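Local coordinates for protein KP700603 (Klebsiella pneumoniae 700603, PDB 5KVK) that is of unknown function but belongs to the competence-damaged protein (CinA) superfamily, some of whose members are nicotinamide mononucleotide deamidases, at residues G27-T32 / A100-A105; E34-G39 / I106-Y111; V126-N131 / A152-F157. All coordinates share one frame; numbering follows the deposited sequence. Where two conformers were deposited one is given.

Contact 1: residues G27-T32 / A100-A105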
loop_
_atom_site.group_PDB
_atom_site.type_symbol
_atom_site.label_atom_id
_atom_site.label_comp_id
_atom_site.label_asym_id
_atom_site.label_seq_id
_atom_site.Cartn_x
_atom_site.Cartn_y
_atom_site.Cartn_z
ATOM N N GLY A 27 17.236 -15.805 0.714
ATOM C CA GLY A 27 16.174 -16.023 1.674
ATOM C C GLY A 27 15.796 -14.804 2.487
ATOM O O GLY A 27 15.454 -14.938 3.680
ATOM N N TRP A 28 15.876 -13.619 1.899
ATOM C CA TRP A 28 15.605 -12.414 2.652
ATOM C C TRP A 28 14.186 -11.965 2.404
ATOM O O TRP A 28 13.676 -12.086 1.291
ATOM C CB TRP A 28 16.581 -11.295 2.269
ATOM C CG TRP A 28 17.962 -11.511 2.844
ATOM C CD1 TRP A 28 18.317 -12.392 3.819
ATOM C CD2 TRP A 28 19.165 -10.838 2.446
ATOM N NE1 TRP A 28 19.686 -12.312 4.062
ATOM C CE2 TRP A 28 20.218 -11.363 3.226
ATOM C CE3 TRP A 28 19.449 -9.827 1.521
ATOM C CZ2 TRP A 28 21.536 -10.911 3.099
ATOM C CZ3 TRP A 28 20.744 -9.384 1.403
ATOM C CH2 TRP A 28 21.773 -9.925 2.179
ATOM N N ARG A 29 13.595 -11.388 3.450
ATOM C CA ARG A 29 12.231 -10.865 3.453
ATOM C C ARG A 29 12.262 -9.342 3.372
ATOM O O ARG A 29 12.924 -8.682 4.192
ATOM C CB ARG A 29 11.521 -11.282 4.740
ATOM C CG ARG A 29 10.064 -10.909 4.809
ATOM C CD ARG A 29 9.275 -11.805 3.916
ATOM N NE ARG A 29 8.094 -12.347 4.583
ATOM C CZ ARG A 29 7.510 -13.476 4.202
ATOM N NH1 ARG A 29 8.020 -14.166 3.181
ATOM N NH2 ARG A 29 6.423 -13.915 4.833
ATOM N N LEU A 30 11.522 -8.770 2.413
ATOM C CA LEU A 30 11.397 -7.328 2.218
ATOM C C LEU A 30 10.068 -6.814 2.783
ATOM O O LEU A 30 9.053 -7.494 2.758
ATOM C CB LEU A 30 11.431 -7.006 0.703
ATOM C CG LEU A 30 11.317 -5.568 0.257
ATOM C CD1 LEU A 30 12.463 -4.683 0.726
ATOM C CD2 LEU A 30 11.338 -5.610 -1.297
ATOM N N THR A 31 10.072 -5.575 3.267
ATOM C CA THR A 31 8.850 -4.864 3.579
ATOM C C THR A 31 9.023 -3.411 3.131
ATOM O O THR A 31 10.140 -2.963 2.889
ATOM C CB THR A 31 8.541 -4.957 5.104
ATOM O OG1 THR A 31 7.246 -4.387 5.395
ATOM C CG2 THR A 31 9.663 -4.278 5.951
ATOM N N THR A 32 7.910 -2.665 3.015
ATOM C CA THR A 32 7.935 -1.327 2.402
ATOM C C THR A 32 7.014 -0.344 3.137
ATOM O O THR A 32 5.938 -0.696 3.636
ATOM C CB THR A 32 7.464 -1.375 0.900
ATOM O OG1 THR A 32 6.146 -1.929 0.836
ATOM C CG2 THR A 32 8.449 -2.236 0.024
ATOM N N ALA A 100 6.812 -5.393 10.593
ATOM C CA ALA A 100 6.627 -6.504 9.653
ATOM C C ALA A 100 7.483 -7.715 10.000
ATOM O O ALA A 100 7.261 -8.800 9.454
ATOM C CB ALA A 100 6.969 -6.010 8.223
ATOM N N GLY A 101 8.447 -7.577 10.903
ATOM C CA GLY A 101 9.350 -8.682 11.166
ATOM C C GLY A 101 10.134 -9.151 9.947
ATOM O O GLY A 101 10.432 -10.359 9.807
ATOM N N ALA A 102 10.598 -8.206 9.148
ATOM C CA ALA A 102 11.271 -8.465 7.883
ATOM C C ALA A 102 12.780 -8.330 8.044
ATOM O O ALA A 102 13.302 -8.006 9.114
ATOM C CB ALA A 102 10.765 -7.475 6.834
ATOM N N ASP A 103 13.508 -8.612 6.966
ATOM C CA ASP A 103 14.965 -8.449 6.999
ATOM C C ASP A 103 15.414 -7.118 6.420
ATOM O O ASP A 103 16.420 -6.545 6.877
ATOM C CB ASP A 103 15.626 -9.548 6.181
ATOM C CG ASP A 103 15.376 -10.889 6.731
ATOM O OD1 ASP A 103 15.832 -11.119 7.885
ATOM O OD2 ASP A 103 14.779 -11.715 5.992
ATOM N N ILE A 104 14.736 -6.692 5.352
ATOM C CA ILE A 104 15.040 -5.429 4.675
ATOM C C ILE A 104 13.798 -4.589 4.606
ATOM O O ILE A 104 12.730 -5.085 4.204
ATOM C CB ILE A 104 15.579 -5.679 3.246
ATOM C CG1 ILE A 104 16.768 -6.574 3.277
ATOM C CG2 ILE A 104 15.809 -4.342 2.458
ATOM C CD1 ILE A 104 17.026 -7.196 1.881
ATOM N N ALA A 105 13.923 -3.292 4.923
ATOM C CA ALA A 105 12.804 -2.350 4.709
ATOM C C ALA A 105 13.223 -1.266 3.746
ATOM O O ALA A 105 14.329 -0.726 3.864
ATOM C CB ALA A 105 12.337 -1.681 6.005
HETATM O O HOH W 1 15.066 -14.298 6.343
#

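Contact 2: residues E34-G39 / I106-Y111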
loop_
_atom_site.group_PDB
_atom_site.type_symbol
_atom_site.label_atom_id
_atom_site.label_comp_id
_atom_site.label_asym_id
_atom_site.label_seq_id
_atom_site.Cartn_x
_atom_site.Cartn_y
_atom_site.Cartn_z
ATOM N N GLU A 34 5.610 3.606 2.255
ATOM C CA GLU A 34 5.512 4.579 1.189
ATOM C C GLU A 34 4.682 5.793 1.581
ATOM O O GLU A 34 3.739 5.682 2.336
ATOM C CB GLU A 34 4.825 3.985 -0.046
ATOM C CG GLU A 34 5.686 2.901 -0.696
ATOM C CD GLU A 34 4.894 2.244 -1.825
ATOM O OE1 GLU A 34 4.722 2.889 -2.875
ATOM O OE2 GLU A 34 4.386 1.095 -1.671
ATOM N N SER A 35 5.045 6.930 0.993
ATOM C CA SER A 35 4.191 8.082 1.153
ATOM C C SER A 35 3.792 8.490 -0.271
ATOM O O SER A 35 2.767 8.007 -0.776
ATOM C CB SER A 35 4.929 9.134 1.987
ATOM O OG SER A 35 4.027 10.156 2.333
ATOM N N CYS A 36 4.642 9.290 -0.946
ATOM C CA CYS A 36 4.258 9.878 -2.229
ATOM C C CYS A 36 4.093 8.836 -3.327
ATOM O O CYS A 36 3.320 9.087 -4.288
ATOM C CB CYS A 36 5.251 10.965 -2.677
ATOM S SG CYS A 36 6.935 10.355 -2.989
ATOM N N THR A 37 4.780 7.676 -3.214
ATOM C CA THR A 37 4.604 6.660 -4.265
ATOM C C THR A 37 3.311 5.851 -4.055
ATOM O O THR A 37 2.956 5.041 -4.922
ATOM C CB THR A 37 5.811 5.714 -4.351
ATOM O OG1 THR A 37 6.035 5.127 -3.058
ATOM C CG2 THR A 37 7.044 6.507 -4.840
ATOM N N GLY A 38 2.595 6.077 -2.942
ATOM C CA GLY A 38 1.184 5.782 -2.883
ATOM C C GLY A 38 0.786 4.321 -2.788
ATOM O O GLY A 38 -0.417 4.054 -2.839
ATOM N N GLY A 39 1.734 3.375 -2.652
ATOM C CA GLY A 39 1.397 1.960 -2.757
ATOM C C GLY A 39 1.889 1.350 -4.051
ATOM O O GLY A 39 1.743 0.129 -4.241
ATOM N N ILE A 106 12.327 -0.923 2.816
ATOM C CA ILE A 106 12.505 0.271 1.989
ATOM C C ILE A 106 11.485 1.302 2.415
ATOM O O ILE A 106 10.293 0.976 2.564
ATOM C CB ILE A 106 12.327 -0.040 0.498
ATOM C CG1 ILE A 106 13.511 -0.876 0.044
ATOM C CG2 ILE A 106 12.197 1.253 -0.288
ATOM C CD1 ILE A 106 13.303 -1.337 -1.409
ATOM N N ALA A 107 11.957 2.564 2.665
ATOM C CA ALA A 107 11.016 3.655 2.942
ATOM C C ALA A 107 11.245 4.722 1.880
ATOM O O ALA A 107 12.385 5.022 1.519
ATOM C CB ALA A 107 11.209 4.272 4.367
ATOM N N ILE A 108 10.156 5.310 1.372
ATOM C CA ILE A 108 10.270 6.341 0.358
ATOM C C ILE A 108 9.391 7.510 0.822
ATOM O O ILE A 108 8.206 7.305 1.100
ATOM C CB ILE A 108 9.770 5.848 -0.997
ATOM C CG1 ILE A 108 10.504 4.569 -1.448
ATOM C CG2 ILE A 108 9.782 7.027 -2.058
ATOM C CD1 ILE A 108 9.967 4.036 -2.852
ATOM N N SER A 109 9.961 8.710 0.859
ATOM C CA SER A 109 9.207 9.902 1.227
ATOM C C SER A 109 9.648 11.045 0.343
ATOM O O SER A 109 10.858 11.328 0.262
ATOM C CB SER A 109 9.437 10.266 2.724
ATOM O OG SER A 109 8.565 11.344 3.042
ATOM N N GLY A 110 8.682 11.714 -0.305
ATOM C CA GLY A 110 9.059 12.718 -1.281
ATOM C C GLY A 110 7.835 13.537 -1.685
ATOM O O GLY A 110 6.721 13.330 -1.171
ATOM N N TYR A 111 8.075 14.416 -2.621
ATOM C CA TYR A 111 7.048 15.237 -3.268
ATOM C C TYR A 111 6.912 14.779 -4.721
ATOM O O TYR A 111 7.795 15.068 -5.538
ATOM C CB TYR A 111 7.417 16.718 -3.227
ATOM C CG TYR A 111 7.659 17.209 -1.838
ATOM C CD1 TYR A 111 6.598 17.361 -0.968
ATOM C CD2 TYR A 111 8.947 17.484 -1.371
ATOM C CE1 TYR A 111 6.789 17.782 0.341
ATOM C CE2 TYR A 111 9.143 17.924 -0.061
ATOM C CZ TYR A 111 8.054 18.057 0.793
ATOM O OH TYR A 111 8.199 18.470 2.107
HETATM O O HOH W 2 6.454 6.947 -1.092
#

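Contact 3: residues V126-N131 / A152-F157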
loop_
_atom_site.group_PDB
_atom_site.type_symbol
_atom_site.label_atom_id
_atom_site.label_comp_id
_atom_site.label_asym_id
_atom_site.label_seq_id
_atom_site.Cartn_x
_atom_site.Cartn_y
_atom_site.Cartn_z
ATOM N N VAL A 126 12.746 13.190 -3.731
ATOM C CA VAL A 126 12.338 11.965 -3.052
ATOM C C VAL A 126 13.526 11.443 -2.223
ATOM O O VAL A 126 14.640 11.255 -2.741
ATOM C CB VAL A 126 11.871 10.868 -4.037
ATOM C CG1 VAL A 126 11.425 9.672 -3.281
ATOM C CG2 VAL A 126 10.722 11.298 -4.989
ATOM N N TRP A 127 13.288 11.176 -0.944
ATOM C CA TRP A 127 14.264 10.511 -0.075
ATOM C C TRP A 127 13.953 9.022 0.018
ATOM O O TRP A 127 12.782 8.636 0.113
ATOM C CB TRP A 127 14.191 11.100 1.344
ATOM C CG TRP A 127 15.152 12.246 1.551
ATOM C CD1 TRP A 127 14.846 13.580 1.510
ATOM C CD2 TRP A 127 16.566 12.151 1.814
ATOM N NE1 TRP A 127 15.999 14.340 1.767
ATOM C CE2 TRP A 127 17.060 13.484 1.941
ATOM C CE3 TRP A 127 17.463 11.078 1.967
ATOM C CZ2 TRP A 127 18.407 13.762 2.224
ATOM C CZ3 TRP A 127 18.803 11.364 2.228
ATOM C CH2 TRP A 127 19.262 12.693 2.351
ATOM N N PHE A 128 15.003 8.212 0.039
ATOM C CA PHE A 128 14.922 6.769 0.158
ATOM C C PHE A 128 15.744 6.290 1.347
ATOM O O PHE A 128 16.831 6.821 1.629
ATOM C CB PHE A 128 15.485 6.092 -1.083
ATOM C CG PHE A 128 14.778 6.458 -2.361
ATOM C CD1 PHE A 128 15.075 7.665 -3.034
ATOM C CD2 PHE A 128 13.813 5.599 -2.880
ATOM C CE1 PHE A 128 14.396 7.984 -4.233
ATOM C CE2 PHE A 128 13.141 5.919 -4.064
ATOM C CZ PHE A 128 13.430 7.110 -4.719
ATOM N N ALA A 129 15.252 5.247 1.989
ATOM C CA ALA A 129 16.095 4.462 2.898
ATOM C C ALA A 129 15.949 2.986 2.570
ATOM O O ALA A 129 14.836 2.490 2.293
ATOM C CB ALA A 129 15.706 4.744 4.342
ATOM N N TRP A 130 17.066 2.269 2.659
ATOM C CA TRP A 130 17.110 0.822 2.578
ATOM C C TRP A 130 17.723 0.370 3.890
ATOM O O TRP A 130 18.858 0.730 4.200
ATOM C CB TRP A 130 17.974 0.359 1.391
ATOM C CG TRP A 130 17.561 0.844 0.030
ATOM C CD1 TRP A 130 16.805 0.161 -0.929
ATOM C CD2 TRP A 130 17.867 2.111 -0.535
ATOM N NE1 TRP A 130 16.642 0.970 -2.063
ATOM C CE2 TRP A 130 17.270 2.162 -1.831
ATOM C CE3 TRP A 130 18.603 3.226 -0.078
ATOM C CZ2 TRP A 130 17.382 3.276 -2.657
ATOM C CZ3 TRP A 130 18.736 4.326 -0.897
ATOM C CH2 TRP A 130 18.159 4.333 -2.195
ATOM N N ASN A 131 16.971 -0.379 4.658
ATOM C CA ASN A 131 17.327 -0.728 6.028
ATOM C C ASN A 131 17.506 -2.237 6.045
ATOM O O ASN A 131 16.524 -2.979 6.003
ATOM C CB ASN A 131 16.208 -0.274 6.975
ATOM C CG ASN A 131 16.523 -0.551 8.436
ATOM O OD1 ASN A 131 17.338 -1.441 8.726
ATOM N ND2 ASN A 131 15.887 0.183 9.386
ATOM N N ALA A 152 6.747 6.589 -10.817
ATOM C CA ALA A 152 7.249 5.393 -11.479
ATOM C C ALA A 152 8.761 5.356 -11.394
ATOM O O ALA A 152 9.340 4.307 -11.126
ATOM C CB ALA A 152 6.782 5.358 -12.953
ATOM N N GLN A 153 9.413 6.497 -11.577
ATOM C CA GLN A 153 10.882 6.530 -11.465
ATOM C C GLN A 153 11.360 6.235 -10.057
ATOM O O GLN A 153 12.384 5.553 -9.871
ATOM C CB GLN A 153 11.414 7.888 -11.904
ATOM C CG GLN A 153 11.263 8.139 -13.401
ATOM C CD GLN A 153 11.719 9.533 -13.751
ATOM O OE1 GLN A 153 12.905 9.784 -13.964
ATOM N NE2 GLN A 153 10.764 10.469 -13.746
ATOM N N ALA A 154 10.627 6.718 -9.065
ATOM C CA ALA A 154 11.005 6.447 -7.678
ATOM C C ALA A 154 10.852 4.970 -7.326
ATOM O O ALA A 154 11.725 4.402 -6.662
ATOM C CB ALA A 154 10.173 7.330 -6.730
ATOM N N VAL A 155 9.761 4.338 -7.753
ATOM C CA VAL A 155 9.573 2.901 -7.517
ATOM C C VAL A 155 10.725 2.124 -8.169
ATOM O O VAL A 155 11.334 1.231 -7.549
ATOM C CB VAL A 155 8.202 2.454 -8.083
ATOM C CG1 VAL A 155 8.094 0.914 -8.204
ATOM C CG2 VAL A 155 7.033 3.040 -7.201
ATOM N N ARG A 156 11.037 2.435 -9.446
ATOM C CA ARG A 156 12.113 1.697 -10.095
ATOM C C ARG A 156 13.445 1.967 -9.422
ATOM O O ARG A 156 14.223 1.040 -9.201
ATOM C CB ARG A 156 12.191 2.029 -11.588
ATOM C CG ARG A 156 11.154 1.264 -12.399
ATOM C CD ARG A 156 11.360 1.394 -13.897
ATOM N NE ARG A 156 11.250 2.786 -14.310
ATOM C CZ ARG A 156 10.140 3.362 -14.742
ATOM N NH1 ARG A 156 9.002 2.693 -14.824
ATOM N NH2 ARG A 156 10.180 4.639 -15.065
ATOM N N PHE A 157 13.724 3.243 -9.073
ATOM C CA PHE A 157 14.989 3.521 -8.394
ATOM C C PHE A 157 15.114 2.732 -7.088
ATOM O O PHE A 157 16.196 2.197 -6.784
ATOM C CB PHE A 157 15.150 5.010 -8.123
ATOM C CG PHE A 157 16.499 5.349 -7.507
ATOM C CD1 PHE A 157 16.593 5.709 -6.160
ATOM C CD2 PHE A 157 17.658 5.280 -8.281
ATOM C CE1 PHE A 157 17.859 6.015 -5.606
ATOM C CE2 PHE A 157 18.898 5.560 -7.721
ATOM C CZ PHE A 157 18.983 5.909 -6.376
#

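Contact 1: residues G27-T32 / A100-A105
Arg-29 and Asp-103 meet through the backbone of the first and the backbone and carboxylate of the second, where the two segments come together. The carbonyl oxygen Arg-29 O takes two donors: Ile-104 N at 2.9 Å, and Asp-103 N at 2.8 Å, tilted from the carbonyl plane. Two residues on, Thr-31 N reaches Ile-104 O at 2.9 Å.

The carboxylate of Asp-103 adds a side-chain bond. Its CG lies anti to the carbonyl carbon (chi1 -63°), which turns OD2 to Arg-29 N at 2.8 Å; the anti lone pair is used. A water donates both to OD2 and to Gly-27 O, while OD1 forms a salt bridge with Arg-133. The pairing is parallel, as expected where strands 30-34 and 104-110 start side by side in an alpha/beta sheet, each entered through a glycine with positive phi, Gly-27 in a Schellman motif.

Apolar contacts flank the bonds. On one face Ile-104 CG2 meets Leu-30 CD1, and from there Ile-104 CD1 reaches out to Trp-28 CE3 of the preceding loop, at 3.6 Å. On the other, Thr-31 CG2 presses tightly on Ala-102 CB at 3.5 Å and also touches Ala-105 CB, while Thr-31 OG1 is bonded to Thr-57 O.

Contact 2: residues E34-G39 / I106-Y111
Ile-108 and Cys-36 contribute the most buried surface, the first through its branched side chain and its carbonyl, the second through CB and sulfur. Ile-108 CG2, held anti to the backbone N, touches Thr-37 CG2 at 3.9 Å, the two side chains crossing at about a right angle. The carbonyl of Ile-108 looks across to the loop, where Ser-35 N makes only a weak bond to Ile-108 O at 3.2 Å. A water fills out this weak pairing: it donates to Ile-108 O at 2.8 Å and accepts from Thr-37 N, so that it bridges the strand carbonyl and the turn.

Cys-36 takes up the end of the strand. Its SG sits between the backbone N and the carbonyl carbon (chi1 63°), a rotation that brings it alongside the Gly-110 backbone, 3.5 Å from Gly-110 N. The CB of Cys-36 comes to 3.2 Å from Gly-110 O, and glycine offers no side chain to obstruct the sulfur.

Thr-37 is fixed in turn by Glu-34: its OG1 donates to Glu-34 OE1 at 2.6 Å, on the anti lone pair of that oxygen, and the same carboxylate receives Leu-41 N and Ala-42 N from the first turn of helix 40-46. The hydroxyl of Ser-35 is bonded to Lys-67 and Thr-61. Strand 30-34, the type I turn from Ser-35 to Gly-38 and helix 40-46, with Gly-39 at its N-cap, form a beta-loop-alpha unit at the C-terminal edge of the parallel strands, where alpha/beta proteins commonly place their binding sites, although none is established here.

Contact 3: residues V126-N131 / A152-F157
Phe-157 brings the edge of its ring down on the face of Phe-128, its CD1 resting above that face and displaced toward the rim. The result is a T-shaped pair with ring centroids 5.1 Å apart and planes at 67°. The CG of Phe-157 is anti to the backbone N (chi1 -176°), which carries the ring off the helix toward the sheet; there CD1 lies 3.7 Å from Phe-128 CE1. The next atom round the same ring, Phe-157 CE1, touches Trp-130 CH2 at 3.8 Å, arriving at the edge of the indole and near its plane. One phenyl ring thus meets two aromatic neighbours in different ways, over the face of one and at the rim of the other.

The edge of Phe-128 is occupied as well. Ala-154 O stands 3.3 Å from Phe-128 CE2, near the plane of the ring, a placement consistent with a weak electrostatic attraction to the hydrogen rim. The methyl of Ala-154 packs against the same part of the ring, CB lying 3.8 Å from Phe-128 CZ, and extends the contact more loosely to Val-126 CG1. At Ala-154 the ring therefore lies close to the helix backbone, touching both the methyl and the carbonyl oxygen.

The polar end of Trp-130 is also held by this helix, since NE1 bonds to Ala-158 O, and Lys-165 makes a cation-pi contact with the indole. Strand 126-131 and helix 152-157 run nearly parallel, their axes at 21° and 10.3 Å apart. Helix 147-165 comes after the antiparallel strands 125-132 and 135-142 in the chain and lies over them, nearly along the first, with Phe-157 reaching Met-141 of the second; Ile-106 and Ile-108 of strand 104-110 adjoin this layer, whereas Trp-127 and Asn-131 turn to helix 86-100 on the other face.

Strand 104-110 is the common thread: its beginning serves contact 1 and its remainder contact 2, whose centres lie about 17 Å apart along the pairing with strand 30-34. Thr-31 O and Ile-106 N, 3.0 Å apart, probably join the two by a hydrogen bond. On its other side the strand runs antiparallel to 126-131, the strand of contact 3. Contacts 2 and 3 are close, with centres about 8 Å apart, and are joined by probable hydrogen bonds from Trp-127 N to Ser-109 O (2.7 Å) and from Ala-107 N to Ala-129 O (2.9 Å), with Ile-106 CG1 packed on Trp-130 CD1 at 3.6 Å; Thr-37 also touches Ala-154. Contact 1, about 16 Å from contact 3 by centres, meets it through Ala-105 O and Asn-131 N.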